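Local structure of Peptide/nickel transport system substrate-binding protein (Listeria monocytogenes serotype 1/2a, 5KZT) at residues L24-D29 / V404-R409; I293-A298 / Q352-A357; G341-Y346 / L484-V489; N365-E370 / D395-K400; V369-D374 / Y418-S423. The protein binds a peptide, held here in its site, and probably delivers it to a membrane transporter for uptake into the cell. All blocks are in the same frame, centred on the assembly; numbering follows the deposited sequence.

Contact 1: residues L24-D29 / V404-R409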
# COMPACT_ATOMS: atom_id res chain seq x y z
N LEU A 24 10.62 -10.25 -1.47
CA LEU A 24 10.16 -11.26 -0.52
C LEU A 24 8.94 -10.70 0.23
O LEU A 24 8.84 -9.48 0.42
CB LEU A 24 11.27 -11.59 0.48
CG LEU A 24 12.33 -12.60 0.06
CD1 LEU A 24 13.06 -12.18 -1.20
CD2 LEU A 24 13.31 -12.77 1.21
N ILE A 25 8.04 -11.58 0.64
CA ILE A 25 6.84 -11.17 1.37
C ILE A 25 7.18 -10.61 2.75
O ILE A 25 7.77 -11.32 3.56
CB ILE A 25 5.87 -12.36 1.55
CG1 ILE A 25 5.39 -12.88 0.20
CG2 ILE A 25 4.66 -11.96 2.41
CD1 ILE A 25 4.75 -14.26 0.29
N PRO A 26 6.81 -9.34 3.04
CA PRO A 26 7.12 -8.80 4.36
C PRO A 26 6.22 -9.34 5.46
O PRO A 26 6.70 -9.57 6.59
CB PRO A 26 6.93 -7.28 4.19
CG PRO A 26 7.10 -7.08 2.72
CD PRO A 26 6.36 -8.25 2.16
N SER A 27 4.95 -9.56 5.13
CA SER A 27 3.97 -10.08 6.08
C SER A 27 2.83 -10.70 5.32
O SER A 27 2.40 -10.17 4.31
CB SER A 27 3.41 -8.95 6.95
OG SER A 27 2.34 -9.39 7.78
N ALA A 28 2.32 -11.82 5.84
CA ALA A 28 1.07 -12.37 5.33
C ALA A 28 0.03 -12.49 6.43
O ALA A 28 -0.90 -13.27 6.33
CB ALA A 28 1.32 -13.72 4.68
N ASP A 29 0.18 -11.69 7.48
CA ASP A 29 -0.81 -11.61 8.55
C ASP A 29 -1.81 -10.56 8.11
O ASP A 29 -1.45 -9.39 7.99
CB ASP A 29 -0.09 -11.21 9.86
CG ASP A 29 -1.03 -11.16 11.08
OD1 ASP A 29 -2.14 -10.61 10.94
OD2 ASP A 29 -0.64 -11.64 12.18
N VAL A 404 18.17 -1.93 0.40
CA VAL A 404 17.87 -3.08 1.24
C VAL A 404 16.60 -3.79 0.78
O VAL A 404 15.82 -3.22 0.01
CB VAL A 404 17.76 -2.64 2.72
CG1 VAL A 404 19.12 -2.19 3.25
CG2 VAL A 404 16.71 -1.55 2.92
N PRO A 405 16.37 -5.04 1.22
CA PRO A 405 15.10 -5.67 0.89
C PRO A 405 13.94 -4.83 1.39
O PRO A 405 14.06 -4.12 2.40
CB PRO A 405 15.17 -7.01 1.64
CG PRO A 405 16.64 -7.28 1.77
CD PRO A 405 17.26 -5.93 1.98
N PHE A 406 12.85 -4.89 0.64
CA PHE A 406 11.67 -4.11 0.92
C PHE A 406 11.27 -4.26 2.40
O PHE A 406 11.05 -3.27 3.10
CB PHE A 406 10.56 -4.62 -0.01
CG PHE A 406 9.25 -3.92 0.12
CD1 PHE A 406 9.17 -2.54 0.29
CD2 PHE A 406 8.08 -4.65 -0.01
CE1 PHE A 406 7.94 -1.91 0.38
CE2 PHE A 406 6.86 -4.03 0.06
CZ PHE A 406 6.78 -2.66 0.26
N LYS A 407 11.21 -5.50 2.88
CA LYS A 407 10.85 -5.74 4.29
C LYS A 407 11.77 -5.07 5.32
O LYS A 407 11.29 -4.61 6.36
CB LYS A 407 10.64 -7.22 4.58
CG LYS A 407 11.87 -8.09 4.59
CD LYS A 407 11.44 -9.53 4.87
CE LYS A 407 12.57 -10.51 4.67
NZ LYS A 407 12.10 -11.92 4.55
N VAL A 408 13.06 -4.96 5.00
CA VAL A 408 14.03 -4.30 5.87
C VAL A 408 13.79 -2.78 5.83
O VAL A 408 13.82 -2.11 6.86
CB VAL A 408 15.50 -4.67 5.48
CG1 VAL A 408 16.53 -3.90 6.31
CG2 VAL A 408 15.73 -6.17 5.65
N ARG A 409 13.54 -2.24 4.63
CA ARG A 409 13.22 -0.81 4.54
C ARG A 409 12.01 -0.46 5.41
O ARG A 409 11.99 0.55 6.12
CB ARG A 409 12.96 -0.37 3.09
CG ARG A 409 12.44 1.05 3.02
CD ARG A 409 12.55 1.64 1.64
NE ARG A 409 11.69 1.00 0.64
CZ ARG A 409 10.39 1.25 0.45
NH1 ARG A 409 9.72 2.07 1.24
NH2 ARG A 409 9.76 0.64 -0.55
O HOH W 1 11.12 -7.86 1.23
O HOH W 2 9.88 -13.04 3.35
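Beside the bound peptide, Pro26 of the loop 24-29 packs on Lys407 and Phe406 in the first turn of helix 406-414. Pro26 CB lies 3.7 Å from Lys407 CB, and its ring atom CG reaches Phe406 CD2 at 3.8 Å; a compact, rigid ring gives the loop a small apolar surface to set against the helix. CG of Lys407 is held between its backbone N and carbonyl carbon (chi1 70°), and from there the chain runs extended to Leu24, where NZ stands 3.7 Å from Leu24 CD2. A long aliphatic stem with a charged tip serves this partly exposed place well.

The polar links between loop and helix pass through water. One molecule accepts from Lys407 N at 2.9 Å and donates to Leu24 O at the same distance, using an amide of the helix's first turn. A second accepts from Lys407 NZ (2.8 Å) and lies 2.7 Å from Ile25 O.

Phe406 also packs on the peptide backbone, while Arg409 donates a hydrogen bond to it from NH2 and forms a salt bridge with Asp374 through NE. The helix lines the peptide site and the loop packs against the helix, consistent with the closed, peptide-enclosing cleft of family 5 solute-binding proteins.

Contact 2: residues I293-A298 / Q352-A357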
# COMPACT_ATOMS: atom_id res chain seq x y z
N ILE A 293 16.81 22.57 5.23
CA ILE A 293 17.53 21.39 4.73
C ILE A 293 16.59 20.44 3.98
O ILE A 293 16.96 19.93 2.91
CB ILE A 293 18.29 20.68 5.87
CG1 ILE A 293 19.34 21.63 6.50
CG2 ILE A 293 18.94 19.38 5.40
CD1 ILE A 293 20.39 22.17 5.56
N ARG A 294 15.38 20.21 4.52
CA ARG A 294 14.35 19.42 3.81
C ARG A 294 14.04 20.03 2.43
O ARG A 294 13.98 19.32 1.42
CB ARG A 294 13.04 19.33 4.62
CG ARG A 294 13.20 18.58 5.94
CD ARG A 294 11.87 18.13 6.49
NE ARG A 294 10.96 19.23 6.83
CZ ARG A 294 10.97 19.93 7.97
NH1 ARG A 294 11.89 19.73 8.92
NH2 ARG A 294 10.04 20.87 8.15
N LYS A 295 13.85 21.36 2.41
CA LYS A 295 13.53 22.11 1.20
C LYS A 295 14.66 22.01 0.17
O LYS A 295 14.39 21.91 -1.02
CB LYS A 295 13.26 23.59 1.54
CG LYS A 295 12.82 24.44 0.35
CD LYS A 295 12.53 25.88 0.72
CE LYS A 295 11.19 26.06 1.44
NZ LYS A 295 10.05 25.76 0.53
N ALA A 296 15.91 22.06 0.64
CA ALA A 296 17.08 21.98 -0.24
C ALA A 296 17.11 20.65 -1.00
O ALA A 296 17.22 20.65 -2.23
CB ALA A 296 18.36 22.13 0.56
N ILE A 297 16.98 19.55 -0.26
CA ILE A 297 16.94 18.21 -0.86
C ILE A 297 15.72 18.11 -1.81
O ILE A 297 15.84 17.63 -2.94
CB ILE A 297 16.86 17.09 0.22
CG1 ILE A 297 18.10 17.09 1.13
CG2 ILE A 297 16.61 15.71 -0.39
CD1 ILE A 297 19.42 16.83 0.47
N ALA A 298 14.57 18.59 -1.34
CA ALA A 298 13.31 18.44 -2.08
C ALA A 298 13.36 19.07 -3.46
O ALA A 298 12.95 18.45 -4.44
CB ALA A 298 12.15 19.04 -1.30
N GLN A 352 19.18 25.80 -3.64
CA GLN A 352 20.48 26.30 -3.20
C GLN A 352 20.33 27.44 -2.18
O GLN A 352 21.11 27.53 -1.24
CB GLN A 352 21.34 26.73 -4.41
CG GLN A 352 21.86 25.52 -5.18
CD GLN A 352 22.47 25.84 -6.54
OE1 GLN A 352 22.28 26.93 -7.09
NE2 GLN A 352 23.21 24.88 -7.09
N LYS A 353 19.31 28.29 -2.37
CA LYS A 353 18.94 29.31 -1.38
C LYS A 353 18.61 28.66 -0.02
O LYS A 353 19.16 29.05 1.01
CB LYS A 353 17.74 30.14 -1.87
CG LYS A 353 17.33 31.25 -0.91
CD LYS A 353 16.17 32.11 -1.41
CE LYS A 353 16.14 33.42 -0.62
NZ LYS A 353 14.79 34.06 -0.57
N ALA A 354 17.72 27.66 -0.03
CA ALA A 354 17.36 26.92 1.18
C ALA A 354 18.57 26.21 1.78
O ALA A 354 18.75 26.19 2.99
CB ALA A 354 16.25 25.91 0.88
N TRP A 355 19.41 25.60 0.93
CA TRP A 355 20.61 24.91 1.38
C TRP A 355 21.57 25.83 2.15
O TRP A 355 21.98 25.51 3.27
CB TRP A 355 21.31 24.27 0.18
CG TRP A 355 22.57 23.53 0.46
CD1 TRP A 355 23.80 23.83 -0.03
CD2 TRP A 355 22.72 22.33 1.21
NE1 TRP A 355 24.72 22.91 0.39
CE2 TRP A 355 24.09 21.98 1.16
CE3 TRP A 355 21.84 21.51 1.93
CZ2 TRP A 355 24.60 20.86 1.81
CZ3 TRP A 355 22.35 20.40 2.58
CH2 TRP A 355 23.72 20.09 2.52
N LYS A 356 21.91 26.98 1.56
CA LYS A 356 22.82 27.94 2.23
C LYS A 356 22.27 28.40 3.60
O LYS A 356 23.00 28.46 4.59
CB LYS A 356 23.15 29.14 1.32
CG LYS A 356 23.98 28.78 0.08
CD LYS A 356 24.67 29.97 -0.59
CE LYS A 356 23.85 30.63 -1.69
NZ LYS A 356 23.68 29.79 -2.91
N ALA A 357 20.97 28.69 3.64
CA ALA A 357 20.31 29.18 4.86
C ALA A 357 20.24 28.11 5.95
O ALA A 357 20.48 28.39 7.12
CB ALA A 357 18.92 29.70 4.54
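Trp355 carries its CG anti to the backbone N (chi1 179°), and a chi2 of -118° turns the indole; from the other helix, chi2 of Ile293 places CD1 against the six-membered part of that ring. Ile293 CD1 lies 4.0 Å from Trp355 CE3 and equally far from CZ3. Ala296 comes at the edge of the same ring, near its plane: its CB is 3.8 Å from Trp355 CE3 and 3.7 Å from Trp355 CB. The broad indole is thereby wedged against one side of helix 291-299, with a branched residue and a small one about a turn apart along it.

Small side chains set the spacing. Ala296 CB is 3.6 Å from Trp355 N, touching backbone as well as side chain, and Ala354 faces back toward the first helix. Its CB rests on the stem of Lys295, 3.7 Å from CD, before that chain bends at chi3 and chi4 and leads its ammonium away from the partner helix. Alanine here permits an axis separation of 7.5 Å, a close approach for two helices, whose short segments run roughly antiparallel at 148°.

The polar end of Trp355 is satisfied too, since NE1 donates to Asp395 O just ahead of strand 397-404. Leu397 of that strand touches both Trp355 and Ile297, while Arg294, on another side of its helix, binds Asp488 O and Val489 O. The helix pair therefore rests on the end of the sheet at strand 397-404 and adjoins the C-terminal end of helix 471-487.

Contact 3: residues G341-Y346 / L484-V489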
# COMPACT_ATOMS: atom_id res chain seq x y z
N GLY A 341 -3.29 22.55 -6.77
CA GLY A 341 -2.14 23.08 -7.50
C GLY A 341 -0.87 22.30 -7.25
O GLY A 341 -0.83 21.32 -6.46
N LYS A 342 0.20 22.75 -7.90
CA LYS A 342 1.50 22.12 -7.73
C LYS A 342 2.17 22.61 -6.45
O LYS A 342 1.97 23.74 -6.05
CB LYS A 342 2.39 22.37 -8.94
CG LYS A 342 1.89 21.71 -10.21
CD LYS A 342 2.76 22.10 -11.39
CE LYS A 342 2.41 21.34 -12.66
NZ LYS A 342 0.96 21.44 -13.02
N HIS A 343 2.96 21.73 -5.83
CA HIS A 343 3.78 22.06 -4.67
C HIS A 343 5.20 21.57 -4.87
O HIS A 343 5.41 20.54 -5.52
CB HIS A 343 3.20 21.38 -3.44
CG HIS A 343 1.75 21.64 -3.25
ND1 HIS A 343 1.27 22.70 -2.52
CD2 HIS A 343 0.66 20.99 -3.74
CE1 HIS A 343 -0.05 22.69 -2.55
NE2 HIS A 343 -0.44 21.67 -3.30
N LEU A 344 6.17 22.30 -4.30
CA LEU A 344 7.59 21.90 -4.27
C LEU A 344 8.10 21.44 -5.65
O LEU A 344 8.58 20.31 -5.82
CB LEU A 344 7.83 20.80 -3.22
CG LEU A 344 7.38 21.12 -1.79
CD1 LEU A 344 7.46 19.85 -0.94
CD2 LEU A 344 8.17 22.24 -1.16
N GLU A 345 7.98 22.33 -6.61
CA GLU A 345 8.47 22.10 -7.96
C GLU A 345 9.99 22.18 -8.03
O GLU A 345 10.60 23.03 -7.39
CB GLU A 345 7.84 23.09 -8.94
CG GLU A 345 6.33 22.90 -9.09
CD GLU A 345 5.71 23.86 -10.09
OE1 GLU A 345 5.86 23.64 -11.30
OE2 GLU A 345 5.04 24.81 -9.66
N TYR A 346 10.58 21.30 -8.82
CA TYR A 346 12.02 21.32 -9.09
C TYR A 346 12.55 22.71 -9.43
O TYR A 346 12.06 23.35 -10.36
CB TYR A 346 12.33 20.38 -10.24
CG TYR A 346 13.74 20.45 -10.78
CD1 TYR A 346 14.84 20.11 -9.98
CD2 TYR A 346 13.98 20.84 -12.10
CE1 TYR A 346 16.13 20.15 -10.49
CE2 TYR A 346 15.27 20.87 -12.61
CZ TYR A 346 16.33 20.54 -11.81
OH TYR A 346 17.59 20.58 -12.33
N LEU A 484 1.20 20.43 4.31
CA LEU A 484 2.14 19.30 4.31
C LEU A 484 3.37 19.58 3.43
O LEU A 484 4.50 19.33 3.83
CB LEU A 484 1.44 18.03 3.84
CG LEU A 484 2.21 16.72 3.91
CD1 LEU A 484 2.35 16.29 5.36
CD2 LEU A 484 1.52 15.62 3.11
N LEU A 485 3.10 20.09 2.23
CA LEU A 485 4.11 20.20 1.19
C LEU A 485 4.73 21.59 1.13
O LEU A 485 5.87 21.76 1.53
CB LEU A 485 3.52 19.78 -0.17
CG LEU A 485 2.97 18.35 -0.20
CD1 LEU A 485 2.41 18.00 -1.57
CD2 LEU A 485 4.01 17.31 0.23
N THR A 486 3.98 22.59 0.67
CA THR A 486 4.51 23.93 0.50
C THR A 486 5.00 24.54 1.82
O THR A 486 6.11 25.05 1.88
CB THR A 486 3.48 24.84 -0.18
OG1 THR A 486 3.23 24.35 -1.51
CG2 THR A 486 3.98 26.30 -0.27
N ASP A 487 4.18 24.46 2.87
CA ASP A 487 4.50 25.11 4.14
C ASP A 487 5.58 24.38 4.96
O ASP A 487 6.48 25.01 5.48
CB ASP A 487 3.23 25.30 5.00
CG ASP A 487 2.11 26.08 4.28
OD1 ASP A 487 2.38 26.68 3.19
OD2 ASP A 487 0.96 26.06 4.79
N ASP A 488 5.46 23.05 5.11
CA ASP A 488 6.31 22.27 6.02
C ASP A 488 7.37 21.41 5.33
O ASP A 488 8.32 20.98 5.98
CB ASP A 488 5.46 21.38 6.92
CG ASP A 488 4.62 22.16 7.92
OD1 ASP A 488 4.73 23.40 7.97
OD2 ASP A 488 3.83 21.57 8.67
N VAL A 489 7.23 21.13 4.05
CA VAL A 489 8.15 20.20 3.37
C VAL A 489 8.32 18.90 4.19
O VAL A 489 9.45 18.44 4.44
CB VAL A 489 9.53 20.85 3.09
CG1 VAL A 489 10.23 20.13 1.94
CG2 VAL A 489 9.41 22.34 2.77
O HOH W 3 5.60 24.69 -2.89
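Leu344, His343 and Leu485 give up the most surface where the loop 341-346 meets the C-terminal end of helix 471-487. Leu344 lays its isobutyl group over the backbone of the last turn: CD1 is 3.5 Å from Leu485 O, an oxygen that already accepts from Val489 N in the helix. The same CD1 reaches Leu485 CB and Val489 CG1, each at 4.0 Å, so one flexible, branched residue fills the corner between the turn and its exit. Leu344 itself has left-handed backbone angles (phi 47°), a tight bend in the loop.

His343 crosses Leu485 at about a right angle, with CB 3.7 Å from Leu485 CB. Its ring supplies polar contact as well as bulk. ND1 forms a nearly straight hydrogen bond of 2.8 Å with Thr486 OG1, which lies at the ring edge near its plane, and NE2 bonds to Ser340 OG. With both nitrogens engaged, the rotation of the imidazole is fixed.

Thr486 OG1 has a second partner, a water 2.8 Å away that accepts from Leu344 N. Threonine thus ties down both the side chain of one loop residue and, through water, the amide of the next.

The arrangement is that of a helix C-terminus that widens into a pi-type turn at 484-487 and leaves helical geometry at Val489 with positive phi, with the loop 341-346 packed on it.

Contact 4: residues N365-E370 / D395-K400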
# COMPACT_ATOMS: atom_id res chain seq x y z
N ASN A 365 29.36 23.37 7.47
CA ASN A 365 29.73 23.54 6.04
C ASN A 365 29.42 22.32 5.19
O ASN A 365 29.33 22.43 3.96
CB ASN A 365 31.24 23.80 5.89
CG ASN A 365 31.79 24.73 6.94
OD1 ASN A 365 31.04 25.51 7.54
ND2 ASN A 365 33.10 24.66 7.18
N GLU A 366 29.32 21.16 5.83
CA GLU A 366 29.07 19.89 5.16
C GLU A 366 28.09 19.05 5.96
O GLU A 366 27.93 19.26 7.17
CB GLU A 366 30.38 19.14 4.90
CG GLU A 366 31.17 18.75 6.15
CD GLU A 366 32.67 18.95 5.99
OE1 GLU A 366 33.24 18.48 4.96
OE2 GLU A 366 33.29 19.59 6.87
N ILE A 367 27.42 18.13 5.28
CA ILE A 367 26.43 17.21 5.87
C ILE A 367 26.57 15.89 5.13
O ILE A 367 26.67 15.88 3.90
CB ILE A 367 24.98 17.75 5.72
CG1 ILE A 367 24.70 18.86 6.74
CG2 ILE A 367 23.94 16.64 5.88
CD1 ILE A 367 23.44 19.66 6.49
N THR A 368 26.61 14.78 5.88
CA THR A 368 26.44 13.41 5.34
C THR A 368 25.09 12.86 5.77
O THR A 368 24.75 12.94 6.94
CB THR A 368 27.53 12.45 5.84
OG1 THR A 368 28.81 12.95 5.47
CG2 THR A 368 27.36 11.04 5.24
N VAL A 369 24.33 12.32 4.83
CA VAL A 369 23.10 11.61 5.15
C VAL A 369 23.00 10.36 4.31
O VAL A 369 23.52 10.31 3.20
CB VAL A 369 21.83 12.48 4.95
CG1 VAL A 369 21.69 13.48 6.09
CG2 VAL A 369 21.80 13.15 3.58
N GLU A 370 22.30 9.36 4.86
CA GLU A 370 22.11 8.07 4.20
C GLU A 370 20.71 8.00 3.58
O GLU A 370 19.72 8.27 4.27
CB GLU A 370 22.37 6.96 5.22
CG GLU A 370 21.74 5.59 5.02
CD GLU A 370 21.65 4.85 6.37
OE1 GLU A 370 20.54 4.81 7.04
OE2 GLU A 370 22.72 4.36 6.79
N ASP A 395 26.46 21.85 -2.64
CA ASP A 395 27.89 21.79 -2.29
C ASP A 395 28.07 21.47 -0.81
O ASP A 395 27.49 22.15 0.04
CB ASP A 395 28.59 23.12 -2.59
CG ASP A 395 28.62 23.47 -4.07
OD1 ASP A 395 28.45 22.59 -4.94
OD2 ASP A 395 28.83 24.67 -4.38
N GLY A 396 28.87 20.45 -0.52
CA GLY A 396 29.11 19.98 0.84
C GLY A 396 28.17 18.87 1.30
O GLY A 396 28.22 18.47 2.46
N LEU A 397 27.32 18.36 0.41
CA LEU A 397 26.42 17.27 0.75
C LEU A 397 27.00 15.96 0.24
O LEU A 397 27.35 15.84 -0.94
CB LEU A 397 25.03 17.51 0.15
CG LEU A 397 23.97 16.44 0.43
CD1 LEU A 397 23.62 16.36 1.91
CD2 LEU A 397 22.71 16.70 -0.38
N THR A 398 27.17 15.00 1.15
CA THR A 398 27.45 13.62 0.82
C THR A 398 26.17 12.84 1.08
O THR A 398 25.51 13.05 2.11
CB THR A 398 28.56 13.03 1.70
OG1 THR A 398 29.76 13.77 1.53
CG2 THR A 398 28.85 11.58 1.34
N VAL A 399 25.82 11.97 0.14
CA VAL A 399 24.68 11.05 0.27
C VAL A 399 25.21 9.62 0.19
O VAL A 399 25.72 9.21 -0.86
CB VAL A 399 23.62 11.31 -0.81
CG1 VAL A 399 22.48 10.30 -0.72
CG2 VAL A 399 23.09 12.74 -0.69
N LYS A 400 25.14 8.88 1.31
CA LYS A 400 25.50 7.45 1.34
C LYS A 400 24.27 6.70 0.89
O LYS A 400 23.15 7.08 1.24
CB LYS A 400 25.85 6.92 2.75
CG LYS A 400 26.82 7.72 3.59
CD LYS A 400 28.27 7.24 3.49
CE LYS A 400 29.01 7.98 2.37
NZ LYS A 400 30.40 7.47 2.17
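Leu397 and its neighbours Ile367 and Val369 form the apolar centre. Leu397 CG stands anti to the backbone N (chi1 -180°), and a chi2 of 65° then swings the methyl CD1 across the join between the strands, 4.0 Å from Ile367 CG2 and 4.1 Å from Val369 CG2. Val399 adds its methyls to the same face. Trp355 and Ile293 cover Ile367 there, and Phe420 covers Val369 and Val399. Ile367, Val369 and Val399 are beta-branched and favour extended backbone, and Leu397 reaches further across the join.

Between the two faces the backbones pair in parallel. Ile367 and Val369 each use both N and O: Ile367 N donates to Gly396 O, Thr398 N to Ile367 O at 2.9 Å, Val369 N to Thr398 O, and Lys400 N to Val369 O at 2.9 Å. Parallel strands bond in this alternating way, one residue reaching two that flank its partner.

On the outer face, Thr368 and Thr398 lie side by side and point the same way, Thr368 OG1 being 3.8 Å from Thr398 CB. Thr368 CG2 also touches Lys400 CG at 3.7 Å; beyond it the lysine chain bends and its ammonium leads away. At the entry, Gly396 has a positive phi of 92°, where a CB would be jammed against Asp395 O and run into Asn365 O.

Strand 367-374, helix 377-393 and strand 397-404 together make a beta-alpha-beta crossover, whose two parallel strands are joined here.

Contact 5: residues V369-D374 / Y418-S423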
# COMPACT_ATOMS: atom_id res chain seq x y z
N VAL A 369 24.33 12.32 4.83
CA VAL A 369 23.10 11.61 5.15
C VAL A 369 23.00 10.36 4.31
O VAL A 369 23.52 10.31 3.20
CB VAL A 369 21.83 12.48 4.95
CG1 VAL A 369 21.69 13.48 6.09
CG2 VAL A 369 21.80 13.15 3.58
N GLU A 370 22.30 9.36 4.86
CA GLU A 370 22.11 8.07 4.20
C GLU A 370 20.71 8.00 3.58
O GLU A 370 19.72 8.27 4.27
CB GLU A 370 22.37 6.96 5.22
CG GLU A 370 21.74 5.59 5.02
CD GLU A 370 21.65 4.85 6.37
OE1 GLU A 370 20.54 4.81 7.04
OE2 GLU A 370 22.72 4.36 6.79
N PHE A 371 20.65 7.67 2.29
CA PHE A 371 19.40 7.53 1.56
C PHE A 371 19.03 6.05 1.49
O PHE A 371 19.79 5.24 0.94
CB PHE A 371 19.57 8.11 0.16
CG PHE A 371 18.29 8.16 -0.62
CD1 PHE A 371 17.22 8.92 -0.18
CD2 PHE A 371 18.15 7.43 -1.80
CE1 PHE A 371 16.02 8.96 -0.90
CE2 PHE A 371 16.96 7.46 -2.51
CZ PHE A 371 15.89 8.22 -2.07
N THR A 372 17.86 5.69 2.04
CA THR A 372 17.39 4.30 1.96
C THR A 372 16.39 4.06 0.81
O THR A 372 15.41 4.79 0.65
CB THR A 372 16.76 3.84 3.28
OG1 THR A 372 17.75 3.89 4.31
CG2 THR A 372 16.27 2.41 3.19
N SER A 373 16.66 3.02 0.02
CA SER A 373 15.72 2.50 -0.97
C SER A 373 15.81 0.96 -1.03
O SER A 373 16.47 0.33 -0.19
CB SER A 373 15.98 3.14 -2.34
OG SER A 373 14.86 2.95 -3.22
N ASP A 374 15.13 0.36 -2.01
CA ASP A 374 15.06 -1.10 -2.12
C ASP A 374 16.28 -1.67 -2.85
O ASP A 374 17.16 -0.91 -3.26
CB ASP A 374 13.73 -1.51 -2.78
CG ASP A 374 12.54 -1.13 -1.92
OD1 ASP A 374 12.65 -1.20 -0.67
OD2 ASP A 374 11.49 -0.75 -2.48
N TYR A 418 16.53 5.54 10.01
CA TYR A 418 16.87 5.99 8.65
C TYR A 418 16.99 7.52 8.69
O TYR A 418 16.57 8.15 9.66
CB TYR A 418 15.80 5.51 7.63
CG TYR A 418 14.48 6.26 7.66
CD1 TYR A 418 13.52 5.95 8.63
CD2 TYR A 418 14.19 7.27 6.74
CE1 TYR A 418 12.32 6.65 8.71
CE2 TYR A 418 12.97 7.94 6.78
CZ TYR A 418 12.04 7.62 7.78
OH TYR A 418 10.85 8.28 7.87
N ASP A 419 17.62 8.11 7.67
CA ASP A 419 17.70 9.57 7.57
C ASP A 419 16.64 10.10 6.62
O ASP A 419 15.81 10.94 6.97
CB ASP A 419 19.08 10.00 7.08
CG ASP A 419 20.20 9.64 8.02
OD1 ASP A 419 19.96 9.43 9.24
OD2 ASP A 419 21.35 9.61 7.54
N PHE A 420 16.71 9.61 5.39
CA PHE A 420 15.69 9.86 4.39
C PHE A 420 15.60 8.66 3.47
O PHE A 420 16.54 7.86 3.39
CB PHE A 420 15.83 11.23 3.70
CG PHE A 420 17.02 11.40 2.77
CD1 PHE A 420 18.29 10.95 3.08
CD2 PHE A 420 16.87 12.12 1.58
CE1 PHE A 420 19.36 11.16 2.21
CE2 PHE A 420 17.93 12.33 0.72
CZ PHE A 420 19.19 11.86 1.04
N SER A 421 14.46 8.53 2.79
CA SER A 421 14.17 7.31 2.06
C SER A 421 13.22 7.54 0.91
O SER A 421 12.52 8.56 0.86
CB SER A 421 13.55 6.28 3.01
OG SER A 421 12.23 6.65 3.41
N MET A 422 13.22 6.58 -0.01
CA MET A 422 12.28 6.56 -1.13
C MET A 422 11.13 5.68 -0.66
O MET A 422 11.33 4.49 -0.41
CB MET A 422 12.94 5.92 -2.34
CG MET A 422 12.00 5.72 -3.53
SD MET A 422 11.61 7.28 -4.35
CE MET A 422 13.11 7.49 -5.27
N SER A 423 9.95 6.25 -0.52
CA SER A 423 8.78 5.46 -0.13
C SER A 423 7.65 5.66 -1.08
O SER A 423 7.67 6.57 -1.89
CB SER A 423 8.36 5.80 1.27
OG SER A 423 9.50 5.75 2.14
O HOH W 4 18.42 6.20 5.56
O HOH W 5 12.36 2.57 -2.35
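Phe371 and Phe420 make an edge-to-face aromatic pair, ring centroids 4.8 Å apart and planes at 61°. Phe371 CD1 points over the centre of the Phe420 ring, 3.5 Å above its plane. Phe420 CG sits between backbone N and carbonyl carbon (chi1 69°), on the side of strand 367-374, and a chi2 of -43° then turns the ring. Val369 CG2 touches the ring too, 3.4 Å from Phe420 CE1, and the far end of Phe371 packs on Met422 CB. Flat rings and a long apolar chain suit this buried face, where Ile386 of helix 377-393 lies against Phe371 and Met422.

Backbone bonds join the strands in parallel. Thr372 bonds to the two residues that flank its partner Ser421: its N donates to Phe420 O at 2.9 Å, and its O accepts from Met422 N at 2.9 Å. The bond of Phe420 N to Glu370 O, 3.5 Å long, is weak.

Before that point a side chain takes over. Asp419 OD2 accepts from Glu370 N at 2.9 Å, nearly straight, through its anti lone pair, doing what a backbone carbonyl would do further along.

Two waters extend the polar links. One accepts from Asp419 N and lies close to Glu370 O, Glu370 OE1 and Thr372 OG1; another joins Ser373 OG with Met422 O.

Two carboxylates, Glu370 and Asp419, come near each other, and Arg281 pairs with both, which probably eases their repulsion. The contact thus combines an aromatic core with a charged entry, and its strand 367-374 leads to Asp374, which binds the peptide backbone.

In the fold
From the N terminus, contact 1 opens first and closes only at 404-409, bringing the early loop to helix 406-414. Contact 2 lies nested within it, pairing helices 291-299 and 348-362. Contact 3 ties the loop before helix 348-362 to the end of helix 471-487; opening before contact 2 has closed, it crosses contacts 1 and 2. Contacts 4 and 5 both set out from strand 367-374 and share Val369 and Glu370: contact 4, nested in contacts 1 and 3, adds strand 397-404, whereas contact 5 adds strand 420-425, lies inside contact 3 and crosses contact 1. One sheet thereby connects the helix pair of contact 2 with the peptide site near contact 1.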